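Local coordinates for protein NAD nucleotidase (Haemophilus influenzae, PDB 3ZU0) that degrades NAD to adenosine and nicotinamide riboside, probably as a zinc-dependent 5'-nucleotidase that also accepts other nicotinamide and adenosine nucleotides, at residues 198-203 / 220-225; 208-213 / 249-254; 360-365 / 556-561; 389-394 / 547-552. One frame throughout, in Å; residues are numbered along the deposited sequence.

Contact 1 (198-203 / 220-225); sequences IILLSH and DVIVTG. With ZN (zinc ion), chain C.
Strands 198-203 and 221-224 run parallel, their axes 4.8 Å apart at closest approach and twisted by 23°. They are the two strands of a beta-alpha-beta unit in the metallophosphoesterase domain, linked through helix 206-215. The backbone ladder runs from L200 N to V221 O, V223 N to L200 O, S202 N to V223 O and G225 N to S202 O. Where the pair begins, D220 takes up both polar backbone atoms of I198: its N donates to I198 O, and its OD2 receives I198 N at 3.0 Å on the anti lone pair. The carboxylate can do this because CG folds back beside the backbone N of D220 (chi1 -66°).

Branched aliphatic residues suit these buried strands. On one face I199 and V221 lie side by side, with CD1 of I199 reaching CB of V221 at 3.5 Å; farther along, L201 CD1 meets V223 CG1 at 3.7 Å. The other face pairs L200 CD2 with I222 CG2 at 3.9 Å, then turns polar at S202 and T224, whose hydroxyls both bond to N209 of the connecting helix.

H203 brings the pair to the metal site. G225, with no side chain, lays its carbonyl carbon over one face of the H203 imidazole, whose ND1 bonds to A68 O. H203 NE2 binds zinc at 2.0 Å, a metal shared with D70, N102 and D226.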
loop_
_atom_site.group_PDB
_atom_site.type_symbol
_atom_site.label_atom_id
_atom_site.label_comp_id
_atom_site.label_asym_id
_atom_site.label_seq_id
_atom_site.Cartn_x
_atom_site.Cartn_y
_atom_site.Cartn_z
ATOM N N ILE A 198 -0.444 -19.361 -11.615
ATOM C CA ILE A 198 -0.826 -17.957 -11.540
ATOM C C ILE A 198 0.036 -17.073 -12.419
ATOM O O ILE A 198 1.261 -17.071 -12.310
ATOM C CB ILE A 198 -0.761 -17.438 -10.085
ATOM C CG1 ILE A 198 -1.667 -18.276 -9.174
ATOM C CG2 ILE A 198 -1.149 -15.948 -10.018
ATOM C CD1 ILE A 198 -1.718 -17.770 -7.735
ATOM N N ILE A 199 -0.621 -16.333 -13.301
ATOM C CA ILE A 199 0.045 -15.394 -14.188
ATOM C C ILE A 199 -0.237 -13.971 -13.711
ATOM O O ILE A 199 -1.374 -13.624 -13.371
ATOM C CB ILE A 199 -0.491 -15.533 -15.638
ATOM C CG1 ILE A 199 -0.393 -16.990 -16.117
ATOM C CG2 ILE A 199 0.224 -14.579 -16.595
ATOM C CD1 ILE A 199 0.971 -17.596 -15.990
ATOM N N LEU A 200 0.799 -13.145 -13.699
ATOM C CA LEU A 200 0.670 -11.735 -13.316
ATOM C C LEU A 200 0.949 -10.890 -14.557
ATOM O O LEU A 200 2.032 -10.981 -15.142
ATOM C CB LEU A 200 1.691 -11.396 -12.215
ATOM C CG LEU A 200 1.737 -9.956 -11.687
ATOM C CD1 LEU A 200 0.436 -9.595 -10.987
ATOM C CD2 LEU A 200 2.903 -9.790 -10.701
ATOM N N LEU A 201 -0.030 -10.101 -14.971
ATOM C CA LEU A 201 0.108 -9.268 -16.151
ATOM C C LEU A 201 0.332 -7.864 -15.618
ATOM O O LEU A 201 -0.607 -7.177 -15.213
ATOM C CB LEU A 201 -1.165 -9.329 -17.010
ATOM C CG LEU A 201 -1.158 -8.434 -18.253
ATOM C CD1 LEU A 201 -0.041 -8.891 -19.180
ATOM C CD2 LEU A 201 -2.522 -8.493 -18.957
ATOM N N SER A 202 1.595 -7.454 -15.586
ATOM C CA SER A 202 1.985 -6.335 -14.762
ATOM C C SER A 202 2.680 -5.218 -15.513
ATOM O O SER A 202 3.754 -5.430 -16.083
ATOM C CB SER A 202 2.918 -6.835 -13.666
ATOM O OG SER A 202 3.429 -5.747 -12.931
ATOM N N HIS A 203 2.083 -4.025 -15.477
ATOM C CA HIS A 203 2.741 -2.824 -15.978
ATOM C C HIS A 203 3.570 -2.144 -14.882
ATOM O O HIS A 203 3.825 -0.944 -14.919
ATOM C CB HIS A 203 1.702 -1.845 -16.537
ATOM C CG HIS A 203 2.266 -0.872 -17.522
ATOM N ND1 HIS A 203 2.413 -1.175 -18.859
ATOM C CD2 HIS A 203 2.721 0.394 -17.368
ATOM C CE1 HIS A 203 2.932 -0.132 -19.489
ATOM N NE2 HIS A 203 3.119 0.834 -18.609
ATOM N N ASP A 220 3.800 -17.551 -11.016
ATOM C CA ASP A 220 4.612 -18.375 -11.918
ATOM C C ASP A 220 5.244 -17.615 -13.091
ATOM O O ASP A 220 6.389 -17.856 -13.466
ATOM C CB ASP A 220 3.755 -19.528 -12.441
ATOM C CG ASP A 220 3.363 -20.482 -11.333
ATOM O OD1 ASP A 220 4.285 -20.996 -10.655
ATOM O OD2 ASP A 220 2.149 -20.676 -11.107
ATOM N N VAL A 221 4.498 -16.689 -13.663
ATOM C CA VAL A 221 4.969 -15.959 -14.835
ATOM C C VAL A 221 4.524 -14.515 -14.667
ATOM O O VAL A 221 3.383 -14.271 -14.280
ATOM C CB VAL A 221 4.348 -16.543 -16.141
ATOM C CG1 VAL A 221 4.855 -15.796 -17.372
ATOM C CG2 VAL A 221 4.638 -18.033 -16.272
ATOM N N ILE A 222 5.432 -13.575 -14.931
ATOM C CA ILE A 222 5.123 -12.166 -14.889
ATOM C C ILE A 222 5.384 -11.530 -16.263
ATOM O O ILE A 222 6.532 -11.302 -16.665
ATOM C CB ILE A 222 5.931 -11.440 -13.789
ATOM C CG1 ILE A 222 5.845 -12.234 -12.463
ATOM C CG2 ILE A 222 5.429 -9.986 -13.648
ATOM C CD1 ILE A 222 6.662 -11.641 -11.286
ATOM N N VAL A 223 4.297 -11.282 -16.980
ATOM C CA VAL A 223 4.337 -10.685 -18.309
ATOM C C VAL A 223 4.402 -9.190 -18.103
ATOM O O VAL A 223 3.513 -8.579 -17.499
ATOM C CB VAL A 223 3.089 -11.054 -19.094
ATOM C CG1 VAL A 223 3.099 -10.393 -20.527
ATOM C CG2 VAL A 223 2.925 -12.594 -19.128
ATOM N N THR A 224 5.469 -8.595 -18.607
ATOM C CA THR A 224 5.891 -7.286 -18.135
ATOM C C THR A 224 5.544 -6.138 -19.091
ATOM O O THR A 224 5.597 -6.295 -20.320
ATOM C CB THR A 224 7.396 -7.299 -17.875
ATOM O OG1 THR A 224 7.658 -8.108 -16.717
ATOM C CG2 THR A 224 7.917 -5.870 -17.617
ATOM N N GLY A 225 5.207 -4.984 -18.519
ATOM C CA GLY A 225 5.101 -3.754 -19.290
ATOM C C GLY A 225 5.732 -2.581 -18.547
ATOM O O GLY A 225 6.131 -2.729 -17.385
HETATM ZN ZN ZN C . 4.104 2.600 -18.888
#

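Contact 2 (208-213 / 249-254); sequences KNIEIA and LEFKNP
The carbonyl oxygen of A213 is approached by two carbons of N253: CA, in a CA-H...O contact of 3.4 Å, and CB at 3.5 Å. It is the polar part of an otherwise greasy meeting between helix 206-215 and strand 249-252, an edge strand of its sheet.

F251 carries most of the rest. Its CG stands beside the backbone N (chi1 -62°), and the ring reaches across to the helix, where two residues one turn apart receive it. A213 CB lies 3.9 Å from CD2, near the root of the ring, and its small methyl lets strand and helix draw close. I210 takes the far end, with CG2 3.6 Å from CZ and CG1 also close to that atom; both helix residues meet the ring obliquely. I210 then extends CD1 to L249 CD2, 4.1 Å away, so the isoleucine spans both inward-pointing strand residues.

Alternating with these along the strand, E250 and K252 leave the backbone away from the helix and form a salt bridge with each other, while N253 OD1 is taken by E257 N. Apolar residues facing the helix and charged ones facing outward imply an amphipathic edge strand, held to the helix by van der Waals contact and one weak carbonyl interaction.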
loop_
_atom_site.group_PDB
_atom_site.type_symbol
_atom_site.label_atom_id
_atom_site.label_comp_id
_atom_site.label_asym_id
_atom_site.label_seq_id
_atom_site.Cartn_x
_atom_site.Cartn_y
_atom_site.Cartn_z
ATOM N N LYS A 208 10.482 -3.531 -10.802
ATOM C CA LYS A 208 9.537 -3.952 -9.773
ATOM C C LYS A 208 9.050 -5.406 -9.971
ATOM O O LYS A 208 8.873 -6.144 -8.997
ATOM C CB LYS A 208 8.355 -2.992 -9.724
ATOM C CG LYS A 208 7.254 -3.429 -8.780
ATOM C CD LYS A 208 7.717 -3.382 -7.349
ATOM C CE LYS A 208 8.166 -1.980 -7.007
ATOM N NZ LYS A 208 8.570 -1.880 -5.575
ATOM N N ASN A 209 8.836 -5.815 -11.219
ATOM C CA ASN A 209 8.415 -7.190 -11.505
ATOM C C ASN A 209 9.496 -8.214 -11.135
ATOM O O ASN A 209 9.186 -9.327 -10.719
ATOM C CB ASN A 209 8.017 -7.366 -12.972
ATOM C CG ASN A 209 6.675 -6.741 -13.283
ATOM O OD1 ASN A 209 5.927 -6.394 -12.383
ATOM N ND2 ASN A 209 6.354 -6.622 -14.560
ATOM N N ILE A 210 10.758 -7.835 -11.302
ATOM C CA ILE A 210 11.868 -8.684 -10.880
ATOM C C ILE A 210 11.897 -8.769 -9.349
ATOM O O ILE A 210 12.157 -9.831 -8.780
ATOM C CB ILE A 210 13.209 -8.138 -11.402
ATOM C CG1 ILE A 210 13.347 -8.468 -12.883
ATOM C CG2 ILE A 210 14.381 -8.736 -10.619
ATOM C CD1 ILE A 210 14.490 -7.757 -13.544
ATOM N N GLU A 211 11.599 -7.650 -8.685
ATOM C CA GLU A 211 11.503 -7.642 -7.225
ATOM C C GLU A 211 10.358 -8.533 -6.759
ATOM O O GLU A 211 10.512 -9.285 -5.802
ATOM C CB GLU A 211 11.338 -6.217 -6.688
ATOM C CG GLU A 211 11.402 -6.124 -5.183
ATOM C CD GLU A 211 11.401 -4.683 -4.672
ATOM O OE1 GLU A 211 11.002 -3.773 -5.434
ATOM O OE2 GLU A 211 11.805 -4.467 -3.504
ATOM N N ILE A 212 9.215 -8.464 -7.440
ATOM C CA ILE A 212 8.095 -9.353 -7.124
ATOM C C ILE A 212 8.457 -10.832 -7.311
ATOM O O ILE A 212 8.149 -11.666 -6.453
ATOM C CB ILE A 212 6.831 -9.019 -7.954
ATOM C CG1 ILE A 212 6.239 -7.687 -7.523
ATOM C CG2 ILE A 212 5.777 -10.100 -7.788
ATOM C CD1 ILE A 212 5.208 -7.115 -8.552
ATOM N N ALA A 213 9.125 -11.166 -8.414
ATOM C CA ALA A 213 9.597 -12.545 -8.618
ATOM C C ALA A 213 10.495 -13.028 -7.472
ATOM O O ALA A 213 10.464 -14.211 -7.093
ATOM C CB ALA A 213 10.342 -12.664 -9.945
ATOM N N LEU A 249 13.592 -14.171 -18.207
ATOM C CA LEU A 249 14.480 -14.213 -17.068
ATOM C C LEU A 249 13.883 -15.301 -16.188
ATOM O O LEU A 249 12.666 -15.463 -16.164
ATOM C CB LEU A 249 14.406 -12.881 -16.342
ATOM C CG LEU A 249 15.579 -11.897 -16.311
ATOM C CD1 LEU A 249 16.669 -12.211 -17.323
ATOM C CD2 LEU A 249 15.057 -10.494 -16.486
ATOM N N GLU A 250 14.713 -16.051 -15.473
ATOM C CA GLU A 250 14.214 -17.071 -14.541
ATOM C C GLU A 250 14.795 -16.841 -13.149
ATOM O O GLU A 250 16.004 -16.793 -12.975
ATOM C CB GLU A 250 14.509 -18.513 -15.002
ATOM C CG GLU A 250 13.811 -19.559 -14.107
ATOM C CD GLU A 250 14.150 -21.035 -14.413
ATOM O OE1 GLU A 250 14.525 -21.387 -15.558
ATOM O OE2 GLU A 250 14.018 -21.859 -13.482
ATOM N N PHE A 251 13.908 -16.664 -12.176
ATOM C CA PHE A 251 14.286 -16.442 -10.787
ATOM C C PHE A 251 13.713 -17.569 -9.941
ATOM O O PHE A 251 12.890 -18.345 -10.423
ATOM C CB PHE A 251 13.707 -15.095 -10.292
ATOM C CG PHE A 251 14.232 -13.900 -11.049
ATOM C CD1 PHE A 251 15.454 -13.337 -10.718
ATOM C CD2 PHE A 251 13.517 -13.354 -12.113
ATOM C CE1 PHE A 251 15.946 -12.251 -11.426
ATOM C CE2 PHE A 251 14.002 -12.274 -12.809
ATOM C CZ PHE A 251 15.221 -11.724 -12.470
ATOM N N LYS A 252 14.156 -17.652 -8.686
ATOM C CA LYS A 252 13.528 -18.496 -7.677
ATOM C C LYS A 252 12.858 -17.570 -6.664
ATOM O O LYS A 252 13.488 -16.630 -6.190
ATOM C CB LYS A 252 14.577 -19.362 -6.941
ATOM C CG LYS A 252 15.388 -20.300 -7.839
ATOM C CD LYS A 252 14.462 -21.132 -8.741
ATOM C CE LYS A 252 15.247 -22.119 -9.597
ATOM N NZ LYS A 252 16.039 -21.443 -10.653
ATOM N N ASN A 253 11.599 -17.829 -6.330
ATOM C CA ASN A 253 10.911 -17.032 -5.315
ATOM C C ASN A 253 11.348 -17.489 -3.893
ATOM O O ASN A 253 12.204 -18.353 -3.765
ATOM C CB ASN A 253 9.397 -17.120 -5.504
ATOM C CG ASN A 253 8.861 -18.520 -5.288
ATOM O OD1 ASN A 253 9.554 -19.379 -4.735
ATOM N ND2 ASN A 253 7.622 -18.759 -5.724
ATOM N N PRO A 254 10.788 -16.898 -2.829
ATOM C CA PRO A 254 11.264 -17.326 -1.501
ATOM C C PRO A 254 11.015 -18.811 -1.195
ATOM O O PRO A 254 11.730 -19.404 -0.383
ATOM C CB PRO A 254 10.464 -16.443 -0.546
ATOM C CG PRO A 254 10.192 -15.211 -1.341
ATOM C CD PRO A 254 9.915 -15.723 -2.744
#

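Contact 3 (360-365 / 556-561); sequences VITGSA and HPHFEA
A short parallel pairing at the edge of a three-stranded mixed sheet joins strand 357-362, at the start of the 5'-nucleotidase C-terminal domain, to strand 559-560. F559 N donates to V360 O, T362 N to F559 O at 2.8 Å and A561 N to T362 O, so the backbone bonding continues just past the short strand.

A side-chain hydrogen bond joins T362 OG1 to E560 OE1, 2.6 Å long and nearly in line with the carboxylate C-O bond. The threonine hydroxyl sits between its backbone N and carbonyl carbon (chi1 64°), and the glutamate bends at chi2 to bring its carboxylate back to it. One water donates to both T362 OG1 and H558 O; another accepts from S364 N and donates to E560 OE2 at 2.6 Å, a hydrated pattern fitting for a surface contact. V360 CG1 lies 3.5 Å from H558 ND1. G363 suits its turn because its backbone angles (phi 105°, psi -122°) favour glycine.

The face that carries I361 and F559 is apolar, with I361 CG2 3.9 Å from A561 CB. Strand 357-362 lies between strands 419-422 and 559-560. On that apolar face I361 touches F390 of helix 386-398, while F559 meets both F390 and, edge-to-face, F552 of helix 545-555.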
loop_
_atom_site.group_PDB
_atom_site.type_symbol
_atom_site.label_atom_id
_atom_site.label_comp_id
_atom_site.label_asym_id
_atom_site.label_seq_id
_atom_site.Cartn_x
_atom_site.Cartn_y
_atom_site.Cartn_z
ATOM N N VAL A 360 4.162 29.737 -40.212
ATOM C CA VAL A 360 5.524 29.573 -40.670
ATOM C C VAL A 360 6.494 30.090 -39.638
ATOM O O VAL A 360 6.334 31.191 -39.115
ATOM C CB VAL A 360 5.754 30.345 -41.995
ATOM C CG1 VAL A 360 7.177 30.140 -42.481
ATOM C CG2 VAL A 360 4.756 29.869 -43.039
ATOM N N ILE A 361 7.508 29.286 -39.354
ATOM C CA ILE A 361 8.607 29.691 -38.495
ATOM C C ILE A 361 9.848 29.876 -39.341
ATOM O O ILE A 361 10.110 29.075 -40.227
ATOM C CB ILE A 361 8.892 28.621 -37.433
ATOM C CG1 ILE A 361 7.623 28.338 -36.617
ATOM C CG2 ILE A 361 10.055 29.057 -36.516
ATOM C CD1 ILE A 361 7.843 27.412 -35.422
ATOM N N THR A 362 10.600 30.942 -39.074
ATOM C CA THR A 362 11.828 31.217 -39.811
ATOM C C THR A 362 13.047 31.007 -38.935
ATOM O O THR A 362 12.952 31.033 -37.722
ATOM C CB THR A 362 11.865 32.663 -40.332
ATOM O OG1 THR A 362 11.883 33.576 -39.219
ATOM C CG2 THR A 362 10.644 32.935 -41.221
ATOM N N GLY A 363 14.197 30.786 -39.552
ATOM C CA GLY A 363 15.441 30.807 -38.814
ATOM C C GLY A 363 16.052 29.448 -38.534
ATOM O O GLY A 363 16.328 28.676 -39.447
ATOM N N SER A 364 16.250 29.169 -37.254
ATOM C CA SER A 364 16.987 28.004 -36.798
ATOM C C SER A 364 16.064 26.999 -36.097
ATOM O O SER A 364 15.078 27.386 -35.469
ATOM C CB SER A 364 18.088 28.451 -35.815
ATOM O OG SER A 364 18.818 29.574 -36.301
ATOM N N ALA A 365 16.414 25.719 -36.183
ATOM C CA ALA A 365 15.675 24.668 -35.488
ATOM C C ALA A 365 15.711 24.894 -33.985
ATOM O O ALA A 365 16.720 25.337 -33.440
ATOM C CB ALA A 365 16.252 23.300 -35.817
ATOM N N HIS A 556 0.968 35.263 -36.045
ATOM C CA HIS A 556 2.377 35.621 -36.152
ATOM C C HIS A 556 3.036 35.057 -37.411
ATOM O O HIS A 556 3.889 34.170 -37.332
ATOM C CB HIS A 556 3.155 35.169 -34.905
ATOM C CG HIS A 556 2.733 35.865 -33.647
ATOM N ND1 HIS A 556 1.592 35.524 -32.954
ATOM C CD2 HIS A 556 3.291 36.893 -32.969
ATOM C CE1 HIS A 556 1.459 36.319 -31.908
ATOM N NE2 HIS A 556 2.482 37.155 -31.891
ATOM N N PRO A 557 2.662 35.592 -38.576
ATOM C CA PRO A 557 3.276 35.170 -39.840
ATOM C C PRO A 557 4.807 35.223 -39.752
ATOM O O PRO A 557 5.356 36.178 -39.199
ATOM C CB PRO A 557 2.787 36.225 -40.838
ATOM C CG PRO A 557 1.561 36.833 -40.206
ATOM C CD PRO A 557 1.767 36.754 -38.732
ATOM N N HIS A 558 5.483 34.210 -40.284
ATOM C CA HIS A 558 6.949 34.170 -40.285
ATOM C C HIS A 558 7.539 34.511 -38.930
ATOM O O HIS A 558 8.232 35.532 -38.772
ATOM C CB HIS A 558 7.522 35.112 -41.345
ATOM C CG HIS A 558 7.161 34.726 -42.738
ATOM N ND1 HIS A 558 7.549 33.528 -43.300
ATOM C CD2 HIS A 558 6.432 35.369 -43.678
ATOM C CE1 HIS A 558 7.067 33.447 -44.526
ATOM N NE2 HIS A 558 6.387 34.552 -44.782
ATOM N N PHE A 559 7.256 33.660 -37.953
ATOM C CA PHE A 559 7.765 33.880 -36.613
ATOM C C PHE A 559 9.231 33.472 -36.545
ATOM O O PHE A 559 9.587 32.362 -36.926
ATOM C CB PHE A 559 6.954 33.080 -35.587
ATOM C CG PHE A 559 7.413 33.295 -34.180
ATOM C CD1 PHE A 559 8.409 32.496 -33.636
ATOM C CD2 PHE A 559 6.879 34.311 -33.418
ATOM C CE1 PHE A 559 8.850 32.698 -32.358
ATOM C CE2 PHE A 559 7.312 34.526 -32.130
ATOM C CZ PHE A 559 8.291 33.720 -31.595
ATOM N N GLU A 560 10.084 34.362 -36.057
ATOM C CA GLU A 560 11.509 34.038 -35.947
ATOM C C GLU A 560 11.801 33.112 -34.752
ATOM O O GLU A 560 11.514 33.453 -33.596
ATOM C CB GLU A 560 12.347 35.320 -35.882
ATOM C CG GLU A 560 13.828 35.114 -35.596
ATOM C CD GLU A 560 14.554 34.352 -36.670
ATOM O OE1 GLU A 560 13.933 34.007 -37.703
ATOM O OE2 GLU A 560 15.767 34.087 -36.489
ATOM N N ALA A 561 12.355 31.938 -35.035
ATOM C CA ALA A 561 12.698 30.989 -33.978
ATOM C C ALA A 561 13.619 31.601 -32.925
ATOM O O ALA A 561 14.494 32.390 -33.252
ATOM C CB ALA A 561 13.344 29.731 -34.577
HETATM O O HOH W 1 3.101 31.997 -38.588
HETATM O O HOH W 2 10.955 36.285 -39.200
HETATM O O HOH W 3 16.338 31.686 -35.582
#

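Contact 4 (389-394 / 547-552); sequences RFIAET and ESFIKF
F549 and F552, one turn apart on helix 545-555, project against F390, I391 and T394 of helix 386-398 in the 5'-nucleotidase C-terminal domain. The helix segments cross almost at right angles (84°), their axes 10.5 Å apart at closest, a spacing wide enough for phenylalanine rings to fill the gap.

The main bump is the leading edge of F549. Its CE1 enters the hollow between two neighbouring residues, lying 3.6 Å from F390 CE2 and 3.7 Å from I391 CD1. F390 CE2 arrives at the edge of the F549 ring, near its plane, and the two planes stand 82° apart. CG of F549 is anti to its backbone N (chi1 171°), which sends the ring out across the interface. I391 suits the hollow's wall because its bent chain swings a slim CD1 methyl up to the ring.

T394 is the answering bump, small enough to sit between the two phenylalanines of the other helix. Its OG1 lies over one face of F552, offset toward the rim, 3.5 Å from CG, and it also reaches F549 CD1 at 3.8 Å. That hydroxyl is buried without any polar partner in the model. On the same side of F552, but past its rim, F390 CE1 comes obliquely within 4.3 Å of F552 CE1.

Around this pair, F549 also packs on A426 of helix 423-429, and F552 stacks on the ring of H556, just beyond its own helix. A392 and E393 of helix 386-398 pack on A470 of strand 467-470.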
loop_
_atom_site.group_PDB
_atom_site.type_symbol
_atom_site.label_atom_id
_atom_site.label_comp_id
_atom_site.label_asym_id
_atom_site.label_seq_id
_atom_site.Cartn_x
_atom_site.Cartn_y
_atom_site.Cartn_z
ATOM N N ARG A 389 10.796 26.673 -24.246
ATOM C CA ARG A 389 10.801 28.121 -24.055
ATOM C C ARG A 389 9.881 28.810 -25.067
ATOM O O ARG A 389 9.128 29.722 -24.718
ATOM C CB ARG A 389 12.223 28.675 -24.160
ATOM C CG ARG A 389 12.333 30.198 -23.951
ATOM C CD ARG A 389 12.264 30.959 -25.281
ATOM N NE ARG A 389 12.178 32.403 -25.063
ATOM C CZ ARG A 389 13.202 33.247 -25.148
ATOM N NH1 ARG A 389 14.410 32.813 -25.473
ATOM N NH2 ARG A 389 13.006 34.549 -24.947
ATOM N N PHE A 390 9.960 28.376 -26.321
ATOM C CA PHE A 390 9.066 28.858 -27.369
ATOM C C PHE A 390 7.591 28.648 -27.016
ATOM O O PHE A 390 6.786 29.586 -27.124
ATOM C CB PHE A 390 9.407 28.181 -28.708
ATOM C CG PHE A 390 8.410 28.462 -29.818
ATOM C CD1 PHE A 390 8.063 29.761 -30.148
ATOM C CD2 PHE A 390 7.846 27.425 -30.546
ATOM C CE1 PHE A 390 7.149 30.021 -31.174
ATOM C CE2 PHE A 390 6.938 27.679 -31.577
ATOM C CZ PHE A 390 6.592 28.975 -31.881
ATOM N N ILE A 391 7.220 27.437 -26.590
ATOM C CA ILE A 391 5.832 27.200 -26.204
ATOM C C ILE A 391 5.423 28.114 -25.033
ATOM O O ILE A 391 4.308 28.653 -25.009
ATOM C CB ILE A 391 5.529 25.720 -25.868
ATOM C CG1 ILE A 391 5.635 24.815 -27.111
ATOM C CG2 ILE A 391 4.161 25.604 -25.191
ATOM C CD1 ILE A 391 4.895 25.284 -28.372
ATOM N N ALA A 392 6.330 28.307 -24.078
ATOM C CA ALA A 392 6.085 29.226 -22.960
ATOM C C ALA A 392 5.804 30.669 -23.428
ATOM O O ALA A 392 4.930 31.347 -22.880
ATOM C CB ALA A 392 7.272 29.210 -22.002
ATOM N N GLU A 393 6.557 31.131 -24.430
ATOM C CA GLU A 393 6.380 32.468 -25.010
ATOM C C GLU A 393 5.014 32.598 -25.673
ATOM O O GLU A 393 4.360 33.640 -25.611
ATOM C CB GLU A 393 7.478 32.749 -26.044
ATOM C CG GLU A 393 8.891 32.790 -25.455
ATOM C CD GLU A 393 9.160 34.085 -24.713
ATOM O OE1 GLU A 393 8.252 34.946 -24.698
ATOM O OE2 GLU A 393 10.268 34.244 -24.149
ATOM N N THR A 394 4.609 31.513 -26.317
ATOM C CA THR A 394 3.295 31.347 -26.906
ATOM C C THR A 394 2.176 31.493 -25.855
ATOM O O THR A 394 1.185 32.187 -26.084
ATOM C CB THR A 394 3.285 29.962 -27.593
ATOM O OG1 THR A 394 3.375 30.126 -29.013
ATOM C CG2 THR A 394 2.128 29.103 -27.182
ATOM N N GLU A 547 -4.919 24.543 -29.412
ATOM C CA GLU A 547 -5.758 25.515 -30.093
ATOM C C GLU A 547 -5.172 26.920 -29.960
ATOM O O GLU A 547 -5.073 27.659 -30.936
ATOM C CB GLU A 547 -7.184 25.463 -29.534
ATOM C CG GLU A 547 -7.967 24.239 -29.984
ATOM C CD GLU A 547 -8.117 23.154 -28.894
ATOM O OE1 GLU A 547 -7.083 22.543 -28.455
ATOM O OE2 GLU A 547 -9.291 22.906 -28.496
ATOM N N SER A 548 -4.759 27.263 -28.746
ATOM C CA SER A 548 -4.116 28.540 -28.453
ATOM C C SER A 548 -2.808 28.731 -29.228
ATOM O O SER A 548 -2.494 29.842 -29.661
ATOM C CB SER A 548 -3.859 28.650 -26.947
ATOM O OG SER A 548 -2.873 29.631 -26.648
ATOM N N PHE A 549 -2.044 27.653 -29.391
ATOM C CA PHE A 549 -0.807 27.684 -30.167
ATOM C C PHE A 549 -1.081 27.906 -31.664
ATOM O O PHE A 549 -0.378 28.648 -32.336
ATOM C CB PHE A 549 -0.026 26.381 -29.954
ATOM C CG PHE A 549 1.147 26.227 -30.870
ATOM C CD1 PHE A 549 2.344 26.879 -30.602
ATOM C CD2 PHE A 549 1.056 25.443 -32.003
ATOM C CE1 PHE A 549 3.419 26.749 -31.451
ATOM C CE2 PHE A 549 2.132 25.314 -32.852
ATOM C CZ PHE A 549 3.311 25.963 -32.574
ATOM N N ILE A 550 -2.110 27.250 -32.178
ATOM C CA ILE A 550 -2.485 27.394 -33.563
ATOM C C ILE A 550 -2.912 28.839 -33.812
ATOM O O ILE A 550 -2.513 29.451 -34.800
ATOM C CB ILE A 550 -3.612 26.420 -33.930
ATOM C CG1 ILE A 550 -3.049 24.986 -34.040
ATOM C CG2 ILE A 550 -4.310 26.857 -35.224
ATOM C CD1 ILE A 550 -4.130 23.912 -34.187
ATOM N N LYS A 551 -3.703 29.386 -32.897
ATOM C CA LYS A 551 -4.093 30.788 -32.978
ATOM C C LYS A 551 -2.859 31.693 -32.967
ATOM O O LYS A 551 -2.763 32.624 -33.766
ATOM C CB LYS A 551 -5.052 31.146 -31.840
ATOM C CG LYS A 551 -5.441 32.605 -31.782
ATOM C CD LYS A 551 -6.537 32.843 -30.740
ATOM C CE LYS A 551 -6.642 34.325 -30.370
ATOM N NZ LYS A 551 -6.732 35.201 -31.575
ATOM N N PHE A 552 -1.903 31.409 -32.084
ATOM C CA PHE A 552 -0.673 32.193 -32.038
ATOM C C PHE A 552 0.018 32.212 -33.401
ATOM O O PHE A 552 0.407 33.271 -33.889
ATOM C CB PHE A 552 0.288 31.653 -30.973
ATOM C CG PHE A 552 1.593 32.403 -30.904
ATOM C CD1 PHE A 552 2.635 32.090 -31.769
ATOM C CD2 PHE A 552 1.769 33.430 -29.996
ATOM C CE1 PHE A 552 3.829 32.776 -31.719
ATOM C CE2 PHE A 552 2.958 34.126 -29.937
ATOM C CZ PHE A 552 3.991 33.803 -30.803
#

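Contacts 1 and 4 are buried, contact 2 is partly buried and contact 3 lies at the surface. Contacts 1 and 2 share one sheet and one crossover: helix 206-215 connects the strands of contact 1 and supplies one side of contact 2, and N209 ties them together. Contacts 3 and 4 likewise adjoin, their centres about 13 Å apart, with contact 4 nested along the chain inside the loop that contact 3 closes. The two pairs lie on opposite sides of the chain's centre. Both strand pairings depend on backbone hydrogen bonds, but contact 1 ends at a metal ligand and contact 3 in waters and a carboxylate; the helix contacts 2 and 4 rely on phenylalanine packing.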